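Local coordinates for protein esterase (uncultured bacterium pCosCE1, PDB 7ATL) that hydrolyses carboxylic esters as a family VIII carboxylesterase and has a promiscuous acyltransferase activity that moves acyl groups to other acceptors, at residues R11-S16 against V38-A43; V66-I71 against L173-L178; W313-G318 against L337-V342. All coordinates share one frame; numbering follows the deposited sequence.

Contact 1 of 3, residues R11-S16 against V38-A43; sequences RVQGVS and VIYANA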
ATOM      1  N   ARG A  11      -8.587   0.356 -25.248  1.00 44.81           N
ATOM      2  CA  ARG A  11      -8.494   1.643 -24.499  1.00 43.10           C
ATOM      3  C   ARG A  11      -7.310   1.596 -23.526  1.00 42.30           C
ATOM      4  O   ARG A  11      -6.506   2.561 -23.506  1.00 40.22           O
ATOM      5  CB  ARG A  11      -9.793   1.924 -23.732  1.00 43.59           C
ATOM      6  CG  ARG A  11     -10.989   2.282 -24.605  1.00 41.90           C
ATOM      7  CD  ARG A  11     -12.170   2.776 -23.790  1.00 45.51           C
ATOM      8  NE  ARG A  11     -12.653   1.806 -22.795  1.00 47.10           N
ATOM      9  CZ  ARG A  11     -13.486   0.784 -23.020  1.00 46.48           C
ATOM     10  NH1 ARG A  11     -13.958   0.534 -24.231  1.00 49.74           N
ATOM     11  NH2 ARG A  11     -13.835  -0.011 -22.022  1.00 48.33           N
ATOM     12  N   VAL A  12      -7.196   0.498 -22.776  1.00 41.56           N
ATOM     13  CA  VAL A  12      -6.195   0.324 -21.683  1.00 44.70           C
ATOM     14  C   VAL A  12      -4.793   0.243 -22.297  1.00 48.23           C
ATOM     15  O   VAL A  12      -3.935   1.066 -21.900  1.00 52.17           O
ATOM     16  CB  VAL A  12      -6.518  -0.907 -20.822  1.00 42.38           C
ATOM     17  CG1 VAL A  12      -5.403  -1.219 -19.841  1.00 42.48           C
ATOM     18  CG2 VAL A  12      -7.834  -0.716 -20.093  1.00 42.09           C
ATOM     19  N   GLN A  13      -4.584  -0.698 -23.223  1.00 48.79           N
ATOM     20  CA  GLN A  13      -3.359  -0.809 -24.058  1.00 49.67           C
ATOM     21  C   GLN A  13      -2.952   0.581 -24.579  1.00 48.89           C
ATOM     22  O   GLN A  13      -1.749   0.932 -24.505  1.00 44.91           O
ATOM     23  CB  GLN A  13      -3.631  -1.747 -25.230  1.00 57.93           C
ATOM     24  CG  GLN A  13      -2.386  -2.096 -26.023  1.00 68.06           C
ATOM     25  CD  GLN A  13      -1.443  -2.868 -25.136  1.00 76.98           C
ATOM     26  OE1 GLN A  13      -1.861  -3.774 -24.414  1.00 86.69           O
ATOM     27  NE2 GLN A  13      -0.170  -2.502 -25.164  1.00 78.86           N
ATOM     28  N   GLY A  14      -3.917   1.350 -25.096  1.00 44.91           N
ATOM     29  CA  GLY A  14      -3.674   2.689 -25.661  1.00 43.05           C
ATOM     30  C   GLY A  14      -3.050   3.606 -24.633  1.00 42.89           C
ATOM     31  O   GLY A  14      -2.079   4.283 -24.973  1.00 43.50           O
ATOM     32  N   VAL A  15      -3.590   3.603 -23.410  1.00 44.00           N
ATOM     33  CA  VAL A  15      -3.141   4.492 -22.297  1.00 44.35           C
ATOM     34  C   VAL A  15      -1.711   4.110 -21.892  1.00 39.72           C
ATOM     35  O   VAL A  15      -0.925   5.024 -21.620  1.00 41.12           O
ATOM     36  CB  VAL A  15      -4.114   4.459 -21.097  1.00 42.86           C
ATOM     37  CG1 VAL A  15      -3.515   5.103 -19.855  1.00 41.13           C
ATOM     38  CG2 VAL A  15      -5.443   5.131 -21.428  1.00 42.67           C
ATOM     39  N   SER A  16      -1.395   2.817 -21.867  1.00 37.04           N
ATOM     40  CA  SER A  16      -0.077   2.280 -21.460  1.00 39.13           C
ATOM     41  C   SER A  16       0.964   2.595 -22.535  1.00 43.86           C
ATOM     42  O   SER A  16       2.069   3.072 -22.171  1.00 48.31           O
ATOM     43  CB  SER A  16      -0.157   0.811 -21.189  1.00 39.50           C
ATOM     44  OG  SER A  16      -1.004   0.539 -20.077  1.00 37.29           O
ATOM     45  N   VAL A  38     -10.453 -12.656 -14.837  1.00 31.51           N
ATOM     46  CA  VAL A  38      -9.471 -11.736 -15.464  1.00 31.15           C
ATOM     47  C   VAL A  38      -9.992 -11.432 -16.878  1.00 30.59           C
ATOM     48  O   VAL A  38      -9.935 -12.310 -17.727  1.00 34.69           O
ATOM     49  CB  VAL A  38      -8.064 -12.372 -15.420  1.00 32.70           C
ATOM     50  CG1 VAL A  38      -7.057 -11.681 -16.335  1.00 36.83           C
ATOM     51  CG2 VAL A  38      -7.517 -12.455 -14.007  1.00 29.03           C
ATOM     52  N   ILE A  39     -10.540 -10.243 -17.109  1.00 30.52           N
ATOM     53  CA  ILE A  39     -10.996  -9.793 -18.458  1.00 30.74           C
ATOM     54  C   ILE A  39      -9.847  -9.089 -19.200  1.00 32.31           C
ATOM     55  O   ILE A  39      -9.933  -8.987 -20.419  1.00 35.88           O
ATOM     56  CB  ILE A  39     -12.250  -8.901 -18.358  1.00 31.12           C
ATOM     57  CG1 ILE A  39     -11.963  -7.584 -17.632  1.00 31.45           C
ATOM     58  CG2 ILE A  39     -13.404  -9.641 -17.700  1.00 32.71           C
ATOM     59  CD1 ILE A  39     -12.990  -6.503 -17.863  1.00 29.72           C
ATOM     60  N   TYR A  40      -8.809  -8.611 -18.518  1.00 34.69           N
ATOM     61  CA  TYR A  40      -7.628  -7.965 -19.154  1.00 36.27           C
ATOM     62  C   TYR A  40      -6.369  -8.199 -18.302  1.00 37.81           C
ATOM     63  O   TYR A  40      -6.422  -7.984 -17.078  1.00 33.11           O
ATOM     64  CB  TYR A  40      -7.886  -6.470 -19.354  1.00 34.35           C
ATOM     65  CG  TYR A  40      -6.719  -5.700 -19.917  1.00 35.58           C
ATOM     66  CD1 TYR A  40      -6.539  -5.582 -21.284  1.00 35.94           C
ATOM     67  CD2 TYR A  40      -5.781  -5.089 -19.092  1.00 38.62           C
ATOM     68  CE1 TYR A  40      -5.479  -4.863 -21.822  1.00 36.99           C
ATOM     69  CE2 TYR A  40      -4.703  -4.376 -19.611  1.00 37.97           C
ATOM     70  CZ  TYR A  40      -4.553  -4.262 -20.986  1.00 38.94           C
ATOM     71  OH  TYR A  40      -3.516  -3.569 -21.532  1.00 38.22           O
ATOM     72  N   ALA A  41      -5.267  -8.611 -18.944  1.00 37.50           N
ATOM     73  CA  ALA A  41      -3.937  -8.839 -18.322  1.00 35.62           C
ATOM     74  C   ALA A  41      -2.841  -8.402 -19.292  1.00 37.99           C
ATOM     75  O   ALA A  41      -2.765  -9.001 -20.360  1.00 37.96           O
ATOM     76  CB  ALA A  41      -3.755 -10.298 -17.982  1.00 33.12           C
ATOM     77  N   ASN A  42      -1.988  -7.443 -18.933  1.00 40.89           N
ATOM     78  CA  ASN A  42      -0.968  -6.956 -19.895  1.00 40.70           C
ATOM     79  C   ASN A  42       0.280  -6.412 -19.200  1.00 38.24           C
ATOM     80  O   ASN A  42       0.148  -5.504 -18.377  1.00 38.41           O
ATOM     81  CB  ASN A  42      -1.563  -5.908 -20.831  1.00 44.18           C
ATOM     82  CG  ASN A  42      -0.714  -5.745 -22.068  1.00 46.88           C
ATOM     83  OD1 ASN A  42      -0.191  -6.725 -22.597  1.00 49.27           O
ATOM     84  ND2 ASN A  42      -0.545  -4.512 -22.503  1.00 50.32           N
ATOM     85  N   ALA A  43       1.449  -6.929 -19.591  1.00 37.14           N
ATOM     86  CA  ALA A  43       2.792  -6.376 -19.293  1.00 34.77           C
ATOM     87  C   ALA A  43       3.207  -5.456 -20.440  1.00 33.34           C
ATOM     88  O   ALA A  43       3.150  -5.918 -21.565  1.00 34.26           O
ATOM     89  CB  ALA A  43       3.765  -7.513 -19.133  1.00 33.22           C
TER
HETATM   90  O   HOH W   1      -1.774  -1.964 -19.984  1.00 31.80           O

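Contact 2 of 3, residues V66-I71 against L173-L178; sequences VSKPYI and LAIDVL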
ATOM      1  N   VAL A  66       1.513  -0.717  -1.006  1.00 25.78           N
ATOM      2  CA  VAL A  66       0.660  -1.879  -1.371  1.00 25.09           C
ATOM      3  C   VAL A  66       0.880  -2.984  -0.336  1.00 23.31           C
ATOM      4  O   VAL A  66       0.050  -3.896  -0.292  1.00 25.25           O
ATOM      5  CB  VAL A  66       0.862  -2.344  -2.823  1.00 24.16           C
ATOM      6  CG1 VAL A  66       0.012  -3.564  -3.151  1.00 23.72           C
ATOM      7  CG2 VAL A  66       0.559  -1.208  -3.777  1.00 23.74           C
ATOM      8  N   SER A  67       1.878  -2.845   0.529  1.00 24.46           N
ATOM      9  CA  SER A  67       2.103  -3.707   1.726  1.00 26.49           C
ATOM     10  C   SER A  67       0.925  -3.599   2.721  1.00 25.77           C
ATOM     11  O   SER A  67       0.621  -4.589   3.417  1.00 25.79           O
ATOM     12  CB  SER A  67       3.432  -3.366   2.421  1.00 28.10           C
ATOM     13  OG  SER A  67       4.551  -3.363   1.527  1.00 27.90           O
ATOM     14  N   LYS A  68       0.296  -2.434   2.825  1.00 24.33           N
ATOM     15  CA  LYS A  68      -0.717  -2.131   3.877  1.00 25.44           C
ATOM     16  C   LYS A  68      -1.953  -3.032   3.784  1.00 25.38           C
ATOM     17  O   LYS A  68      -2.381  -3.604   4.792  1.00 24.92           O
ATOM     18  CB  LYS A  68      -1.060  -0.640   3.811  1.00 25.61           C
ATOM     19  CG  LYS A  68       0.105   0.218   4.266  1.00 25.57           C
ATOM     20  CD  LYS A  68      -0.162   1.679   4.247  1.00 26.58           C
ATOM     21  CE  LYS A  68       0.876   2.427   5.074  1.00 27.80           C
ATOM     22  NZ  LYS A  68       2.131   2.656   4.316  1.00 26.81           N
ATOM     23  N   PRO A  69      -2.639  -3.145   2.621  1.00 25.42           N
ATOM     24  CA  PRO A  69      -3.838  -3.978   2.541  1.00 26.37           C
ATOM     25  C   PRO A  69      -3.529  -5.454   2.832  1.00 26.43           C
ATOM     26  O   PRO A  69      -4.357  -6.093   3.455  1.00 26.82           O
ATOM     27  CB  PRO A  69      -4.400  -3.738   1.141  1.00 24.06           C
ATOM     28  CG  PRO A  69      -3.264  -3.126   0.390  1.00 25.14           C
ATOM     29  CD  PRO A  69      -2.418  -2.382   1.394  1.00 24.23           C
ATOM     30  N   TYR A  70      -2.339  -5.917   2.439  1.00 25.93           N
ATOM     31  CA  TYR A  70      -1.799  -7.253   2.795  1.00 24.93           C
ATOM     32  C   TYR A  70      -1.821  -7.453   4.317  1.00 25.52           C
ATOM     33  O   TYR A  70      -2.351  -8.483   4.775  1.00 24.77           O
ATOM     34  CB  TYR A  70      -0.404  -7.445   2.197  1.00 23.40           C
ATOM     35  CG  TYR A  70      -0.418  -8.028   0.804  1.00 23.75           C
ATOM     36  CD1 TYR A  70      -1.050  -9.228   0.537  1.00 23.07           C
ATOM     37  CD2 TYR A  70       0.177  -7.372  -0.258  1.00 23.46           C
ATOM     38  CE1 TYR A  70      -1.067  -9.776  -0.732  1.00 22.54           C
ATOM     39  CE2 TYR A  70       0.168  -7.894  -1.536  1.00 22.22           C
ATOM     40  CZ  TYR A  70      -0.448  -9.106  -1.767  1.00 22.76           C
ATOM     41  OH  TYR A  70      -0.464  -9.627  -3.017  1.00 23.07           O
ATOM     42  N   ILE A  71      -1.249  -6.525   5.091  1.00 26.69           N
ATOM     43  CA  ILE A  71      -1.062  -6.727   6.557  1.00 26.39           C
ATOM     44  C   ILE A  71      -2.371  -6.362   7.267  1.00 27.54           C
ATOM     45  O   ILE A  71      -2.683  -7.018   8.304  1.00 28.27           O
ATOM     46  CB  ILE A  71       0.159  -5.968   7.098  1.00 26.78           C
ATOM     47  CG1 ILE A  71       1.429  -6.335   6.334  1.00 26.58           C
ATOM     48  CG2 ILE A  71       0.324  -6.214   8.590  1.00 27.57           C
ATOM     49  CD1 ILE A  71       1.814  -7.782   6.444  1.00 26.69           C
ATOM     50  N   LEU A 173       3.004   5.488  10.017  1.00 25.35           N
ATOM     51  CA  LEU A 173       3.676   4.221  10.365  1.00 24.00           C
ATOM     52  C   LEU A 173       2.735   3.272  11.106  1.00 21.96           C
ATOM     53  O   LEU A 173       3.241   2.284  11.625  1.00 19.95           O
ATOM     54  CB  LEU A 173       4.859   4.592  11.256  1.00 25.50           C
ATOM     55  CG  LEU A 173       6.109   5.052  10.508  1.00 25.70           C
ATOM     56  CD1 LEU A 173       7.100   5.697  11.475  1.00 26.27           C
ATOM     57  CD2 LEU A 173       6.736   3.874   9.778  1.00 24.25           C
ATOM     58  N   ALA A 174       1.429   3.525  11.143  1.00 20.79           N
ATOM     59  CA  ALA A 174       0.506   2.708  11.964  1.00 21.89           C
ATOM     60  C   ALA A 174       0.578   1.243  11.547  1.00 20.48           C
ATOM     61  O   ALA A 174       0.407   0.382  12.427  1.00 19.38           O
ATOM     62  CB  ALA A 174      -0.919   3.209  11.886  1.00 22.64           C
ATOM     63  N   ILE A 175       0.753   0.954  10.260  1.00 21.75           N
ATOM     64  CA  ILE A 175       0.666  -0.457   9.772  1.00 24.09           C
ATOM     65  C   ILE A 175       1.981  -1.174  10.126  1.00 24.08           C
ATOM     66  O   ILE A 175       1.941  -2.397  10.309  1.00 23.66           O
ATOM     67  CB  ILE A 175       0.263  -0.548   8.280  1.00 24.09           C
ATOM     68  CG1 ILE A 175      -1.050   0.182   8.005  1.00 26.40           C
ATOM     69  CG2 ILE A 175       0.150  -1.997   7.826  1.00 24.76           C
ATOM     70  CD1 ILE A 175      -2.196  -0.272   8.892  1.00 28.44           C
ATOM     71  N   ASP A 176       3.086  -0.439  10.271  1.00 23.90           N
ATOM     72  CA  ASP A 176       4.365  -1.004  10.770  1.00 25.15           C
ATOM     73  C   ASP A 176       4.139  -1.425  12.222  1.00 26.31           C
ATOM     74  O   ASP A 176       4.590  -2.542  12.605  1.00 28.13           O
ATOM     75  CB  ASP A 176       5.543  -0.035  10.615  1.00 25.34           C
ATOM     76  CG  ASP A 176       5.926   0.274   9.171  1.00 25.85           C
ATOM     77  OD1 ASP A 176       5.024   0.701   8.408  1.00 25.61           O
ATOM     78  OD2 ASP A 176       7.128   0.091   8.818  1.00 25.62           O
ATOM     79  N   VAL A 177       3.436  -0.591  12.993  1.00 25.05           N
ATOM     80  CA  VAL A 177       3.070  -0.920  14.401  1.00 26.82           C
ATOM     81  C   VAL A 177       2.158  -2.161  14.401  1.00 27.87           C
ATOM     82  O   VAL A 177       2.431  -3.091  15.185  1.00 28.16           O
ATOM     83  CB  VAL A 177       2.449   0.285  15.138  1.00 27.43           C
ATOM     84  CG1 VAL A 177       2.058  -0.079  16.561  1.00 27.10           C
ATOM     85  CG2 VAL A 177       3.402   1.473  15.151  1.00 27.78           C
ATOM     86  N   LEU A 178       1.159  -2.206  13.511  1.00 28.10           N
ATOM     87  CA  LEU A 178       0.186  -3.319  13.428  1.00 27.28           C
ATOM     88  C   LEU A 178       0.945  -4.630  13.223  1.00 26.92           C
ATOM     89  O   LEU A 178       0.636  -5.623  13.914  1.00 27.39           O
ATOM     90  CB  LEU A 178      -0.800  -3.045  12.291  1.00 28.18           C
ATOM     91  CG  LEU A 178      -1.924  -4.076  12.133  1.00 29.26           C
ATOM     92  CD1 LEU A 178      -2.775  -4.207  13.391  1.00 27.57           C
ATOM     93  CD2 LEU A 178      -2.780  -3.705  10.942  1.00 29.03           C
TER

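Contact 3 of 3, residues W313-G318 against L337-V342; sequences WGFGFG and LQWGGV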
ATOM      1  N   TRP A 313     -13.453  11.217  -0.639  1.00 29.10           N
ATOM      2  CA  TRP A 313     -12.780   9.983  -0.168  1.00 26.70           C
ATOM      3  C   TRP A 313     -12.520  10.030   1.352  1.00 25.98           C
ATOM      4  O   TRP A 313     -11.874  10.987   1.838  1.00 27.34           O
ATOM      5  CB  TRP A 313     -11.484   9.844  -0.945  1.00 25.26           C
ATOM      6  CG  TRP A 313     -11.612   9.495  -2.389  1.00 24.94           C
ATOM      7  CD1 TRP A 313     -11.541  10.353  -3.447  1.00 25.83           C
ATOM      8  CD2 TRP A 313     -11.654   8.169  -2.946  1.00 24.70           C
ATOM      9  NE1 TRP A 313     -11.576   9.656  -4.626  1.00 27.26           N
ATOM     10  CE2 TRP A 313     -11.627   8.312  -4.346  1.00 26.59           C
ATOM     11  CE3 TRP A 313     -11.707   6.885  -2.400  1.00 24.35           C
ATOM     12  CZ2 TRP A 313     -11.685   7.217  -5.202  1.00 26.93           C
ATOM     13  CZ3 TRP A 313     -11.736   5.803  -3.245  1.00 25.02           C
ATOM     14  CH2 TRP A 313     -11.724   5.970  -4.624  1.00 26.66           C
ATOM     15  N   GLY A 314     -13.074   9.061   2.075  1.00 25.78           N
ATOM     16  CA  GLY A 314     -12.785   8.781   3.484  1.00 25.19           C
ATOM     17  C   GLY A 314     -11.732   7.701   3.574  1.00 24.59           C
ATOM     18  O   GLY A 314     -10.943   7.574   2.634  1.00 25.84           O
ATOM     19  N   PHE A 315     -11.728   6.931   4.654  1.00 23.66           N
ATOM     20  CA  PHE A 315     -10.803   5.794   4.833  1.00 23.16           C
ATOM     21  C   PHE A 315     -11.480   4.697   5.647  1.00 23.52           C
ATOM     22  O   PHE A 315     -12.239   4.988   6.613  1.00 25.07           O
ATOM     23  CB  PHE A 315      -9.521   6.244   5.522  1.00 23.95           C
ATOM     24  CG  PHE A 315      -8.328   5.404   5.161  1.00 23.64           C
ATOM     25  CD1 PHE A 315      -7.584   5.681   4.035  1.00 23.21           C
ATOM     26  CD2 PHE A 315      -7.954   4.333   5.949  1.00 24.37           C
ATOM     27  CE1 PHE A 315      -6.486   4.904   3.710  1.00 23.69           C
ATOM     28  CE2 PHE A 315      -6.841   3.572   5.631  1.00 24.96           C
ATOM     29  CZ  PHE A 315      -6.126   3.840   4.497  1.00 23.54           C
ATOM     30  N   GLY A 316     -11.190   3.462   5.257  1.00 21.86           N
ATOM     31  CA  GLY A 316     -11.733   2.245   5.866  1.00 22.36           C
ATOM     32  C   GLY A 316     -10.636   1.511   6.587  1.00 23.66           C
ATOM     33  O   GLY A 316      -9.884   2.189   7.323  1.00 25.23           O
ATOM     34  N   PHE A 317     -10.595   0.187   6.415  1.00 23.70           N
ATOM     35  CA  PHE A 317      -9.487  -0.702   6.810  1.00 24.47           C
ATOM     36  C   PHE A 317      -8.875  -1.262   5.531  1.00 27.50           C
ATOM     37  O   PHE A 317      -9.547  -2.109   4.884  1.00 31.96           O
ATOM     38  CB  PHE A 317      -9.981  -1.829   7.707  1.00 24.54           C
ATOM     39  CG  PHE A 317     -10.726  -1.426   8.955  1.00 27.28           C
ATOM     40  CD1 PHE A 317     -10.521  -0.197   9.562  1.00 29.44           C
ATOM     41  CD2 PHE A 317     -11.615  -2.314   9.550  1.00 28.58           C
ATOM     42  CE1 PHE A 317     -11.209   0.155  10.715  1.00 30.09           C
ATOM     43  CE2 PHE A 317     -12.284  -1.971  10.711  1.00 30.21           C
ATOM     44  CZ  PHE A 317     -12.078  -0.735  11.293  1.00 30.09           C
ATOM     45  N   GLY A 318      -7.686  -0.770   5.154  1.00 26.35           N
ATOM     46  CA  GLY A 318      -6.913  -1.255   3.991  1.00 26.45           C
ATOM     47  C   GLY A 318      -6.796  -0.247   2.854  1.00 24.98           C
ATOM     48  O   GLY A 318      -5.906  -0.420   2.022  1.00 23.11           O
ATOM     49  N   LEU A 337     -13.018   0.880  -2.808  1.00 26.32           N
ATOM     50  CA  LEU A 337     -11.836   0.849  -1.921  1.00 26.33           C
ATOM     51  C   LEU A 337     -10.622   1.019  -2.824  1.00 27.26           C
ATOM     52  O   LEU A 337     -10.541   0.281  -3.811  1.00 27.27           O
ATOM     53  CB  LEU A 337     -11.791  -0.481  -1.164  1.00 25.79           C
ATOM     54  CG  LEU A 337     -10.786  -0.536  -0.014  1.00 26.41           C
ATOM     55  CD1 LEU A 337     -11.254   0.341   1.142  1.00 26.83           C
ATOM     56  CD2 LEU A 337     -10.561  -1.971   0.448  1.00 27.01           C
ATOM     57  N   GLN A 338      -9.729   1.955  -2.507  1.00 26.74           N
ATOM     58  CA  GLN A 338      -8.564   2.276  -3.366  1.00 25.76           C
ATOM     59  C   GLN A 338      -7.381   2.690  -2.508  1.00 24.93           C
ATOM     60  O   GLN A 338      -7.587   3.368  -1.505  1.00 24.38           O
ATOM     61  CB  GLN A 338      -8.902   3.443  -4.291  1.00 26.56           C
ATOM     62  CG  GLN A 338      -7.723   3.958  -5.113  1.00 26.54           C
ATOM     63  CD  GLN A 338      -8.221   4.959  -6.122  1.00 27.02           C
ATOM     64  OE1 GLN A 338      -8.799   4.607  -7.128  1.00 27.25           O
ATOM     65  NE2 GLN A 338      -8.028   6.234  -5.849  1.00 28.51           N
ATOM     66  N   TRP A 339      -6.185   2.351  -2.953  1.00 25.83           N
ATOM     67  CA  TRP A 339      -4.929   2.962  -2.458  1.00 27.39           C
ATOM     68  C   TRP A 339      -3.836   2.703  -3.495  1.00 28.51           C
ATOM     69  O   TRP A 339      -4.185   2.197  -4.588  1.00 28.60           O
ATOM     70  CB  TRP A 339      -4.603   2.405  -1.068  1.00 27.12           C
ATOM     71  CG  TRP A 339      -3.847   3.357  -0.208  1.00 24.57           C
ATOM     72  CD1 TRP A 339      -2.620   3.148   0.329  1.00 24.00           C
ATOM     73  CD2 TRP A 339      -4.263   4.664   0.210  1.00 26.13           C
ATOM     74  NE1 TRP A 339      -2.230   4.239   1.042  1.00 24.29           N
ATOM     75  CE2 TRP A 339      -3.211   5.195   0.978  1.00 26.53           C
ATOM     76  CE3 TRP A 339      -5.411   5.444   0.021  1.00 27.22           C
ATOM     77  CZ2 TRP A 339      -3.275   6.470   1.550  1.00 26.83           C
ATOM     78  CZ3 TRP A 339      -5.477   6.702   0.582  1.00 26.99           C
ATOM     79  CH2 TRP A 339      -4.421   7.203   1.342  1.00 27.76           C
ATOM     80  N   GLY A 340      -2.589   3.068  -3.196  1.00 28.85           N
ATOM     81  CA  GLY A 340      -1.462   2.947  -4.141  1.00 30.12           C
ATOM     82  C   GLY A 340      -0.145   2.634  -3.444  1.00 30.50           C
ATOM     83  O   GLY A 340      -0.182   2.016  -2.341  1.00 28.88           O
ATOM     84  N   GLY A 341       0.963   3.080  -4.060  1.00 28.54           N
ATOM     85  CA  GLY A 341       2.350   2.893  -3.584  1.00 28.49           C
ATOM     86  C   GLY A 341       3.298   3.886  -4.221  1.00 28.27           C
ATOM     87  O   GLY A 341       3.250   4.058  -5.447  1.00 26.81           O
ATOM     88  N   VAL A 342       4.174   4.500  -3.440  1.00 30.10           N
ATOM     89  CA  VAL A 342       5.104   5.530  -3.980  1.00 30.47           C
ATOM     90  C   VAL A 342       5.969   4.918  -5.083  1.00 29.24           C
ATOM     91  O   VAL A 342       6.342   5.666  -5.963  1.00 32.50           O
ATOM     92  CB  VAL A 342       5.987   6.169  -2.898  1.00 33.27           C
ATOM     93  CG1 VAL A 342       5.159   6.810  -1.802  1.00 36.56           C
ATOM     94  CG2 VAL A 342       6.971   5.174  -2.308  1.00 34.69           C
TER

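Contact 1 of 3, residues R11-S16 against V38-A43
Tyr40 meets Val12 just past a classic beta bulge, in which Ile39 and Tyr40 both face Ile32 of strand 27-34. With CG anti to the backbone N (chi1 177°), the Tyr40 side chain leaves the strand for the helix, and Val12 comes from the opposite direction onto one ring face. Val12 CB stands 4.2 Å from the Tyr40 ring centroid, 22° off the ring normal, a CH-pi contact offset toward the rim. The CG1 branch of Val12 is modelled 3.2 Å from Tyr40 CE2, shorter than a normal contact and doubtful. At the ring edge and in its plane, a water lies 2.8 Å from Tyr40 OH and 2.6 Å from Ser16 OG, bridging strand and helix one turn beyond Val12. Ser16 OG has a further hydrogen-bond partner in Tyr372 OH.

Two residues on, Asn42 points to the same side. Its ND2 makes a weak, bent hydrogen bond of 3.3 Å to Tyr40 OH and lies beside the amide of Gln13, whose end is doubtful in the model.

The axes of 11-16 and 40-43 lie 10.2 Å and 21° apart. Leu8 and Ala9 also touch Tyr40, while Ala379 packs against Val12 and Ile376 against Ser16. Helix 3-21, with helix 372-381 beside it, thus packs at the 37-44 border of the antiparallel sheet of the beta-lactamase fold.

Contact 2 of 3, residues V66-I71 against L173-L178
No flat group carries the meeting of Lys68 and Ile71 with Ile175 and Leu178, which is mainly aliphatic, with one methyl against a backbone carbonyl. The one aromatic ring in the two segments, Tyr70, is turned elsewhere and meets the ring of Phe194 with planes at about 85°. The carboxylate of Asp176 is likewise held from outside, by a hydrogen bond to Ser262 OG and a weak one from Gly264 N.

Ile175 sits between Lys68 and Ile71. Its CG1 branch lies 3.9 Å from Lys68 CG, where the two chains cross obliquely, and also touches the lysine's CD. The CG2 branch, anti to the backbone N of Ile175, packs 4.0 Å from Ile71 CB. The SxxK pattern of beta-lactamase-like serine hydrolases occurs here, with Ser65 probably the nucleophile and Lys68 its partner, so Ile175 packs against the stem of what is probably an active-site lysine. Beyond that stem the chain bends at chi4 (82°), and NZ hydrogen-bonds Tyr123 OH, Ser65 OG, Tyr171 OH and Gly264 O. The axes of 67-71 and 174-178, parts of helices 67-80 and 174-186, lie 10.2 Å and 36° apart, and one turn beyond Ile175 Leu178 CD2 reaches 4.2 Å from Ile71 O.

Contact 3 of 3, residues W313-G318 against L337-V342
The segments carrying Trp313, Phe315, Gln338 and Trp339 are not neighbours in the sheet: strand 320-322 runs between them, pairing through Val321 with Gly314 and through Ala320 with Gln338. They belong to the antiparallel sheet of the beta-lactamase fold, in which 313-315 is a weakly bonded outermost strand. Past 315 the chain curves toward strand 320-322, bringing Gly318 CA to 8.0 Å from Trp339 CA. Gly318 has a positive phi, a backbone shape that suits glycine.

The segments meet through side chains, and Trp313 and Trp339 both also touch Ala320 of the strand between. Phe315 and Trp339 form a T-shaped pair: the Phe315 edge is directed at one face of the indole, with planes 88° apart and the phenyl and six-membered ring centroids separated by 5.1 Å. Phe315 CE1 leads, 3.7 Å from Trp339 CZ3 and placed toward the rim of that face. Trp339 CG lies anti to its backbone N (chi1 -151°), which presents the indole face to Phe315. A hydrogen bond from NE1 to Tyr171 OH helps fix the indole's rotation and links it to the polar cluster round Lys68. The Trp339 side chain also lies about 4 Å from a bound pentaethylene glycol, probably from the crystallisation liquor, which is consistent with a place at the pocket.

Trp313 crosses Gln338 at about a right angle, its benzo-ring atom CH2 3.8 Å from Gln338 CB. Farther out along the extended glutamine, NE2 lies 3.8 Å from Trp313 CZ2, the amide and ring planes 29° apart. Gln309 OE1 accepts from this NE2 and Gln332 NE2 donates to OE1, which fixes the rotation of the amide. At the backbone end of Trp339, Gly318 O lies 4.4 Å from CB.

The contacts follow in series along the chain within one beta-lactamase fold. Contacts 1 and 3 use the same seven-stranded antiparallel sheet, contact 1 on outermost strand 37-44 and contact 3 on strands 313-315 and 337-341 toward its other border, about 23 Å away between centres. Contact 2 lies about 29 Å from contact 1 and about 12 Å from contact 3, again between centres. Contacts 2 and 3 touch, Val66 CG2 being 3.6 Å from Gly340 O and Pro69 CB 3.7 Å from Gly318 O, so the start of helix 67-80 packs against strand 337-341 and the loop at Gly318. Tyr171 OH, bonded to both Lys68 NZ and Trp339 NE1, joins them at the probable active site; contact 1 is peripheral packing.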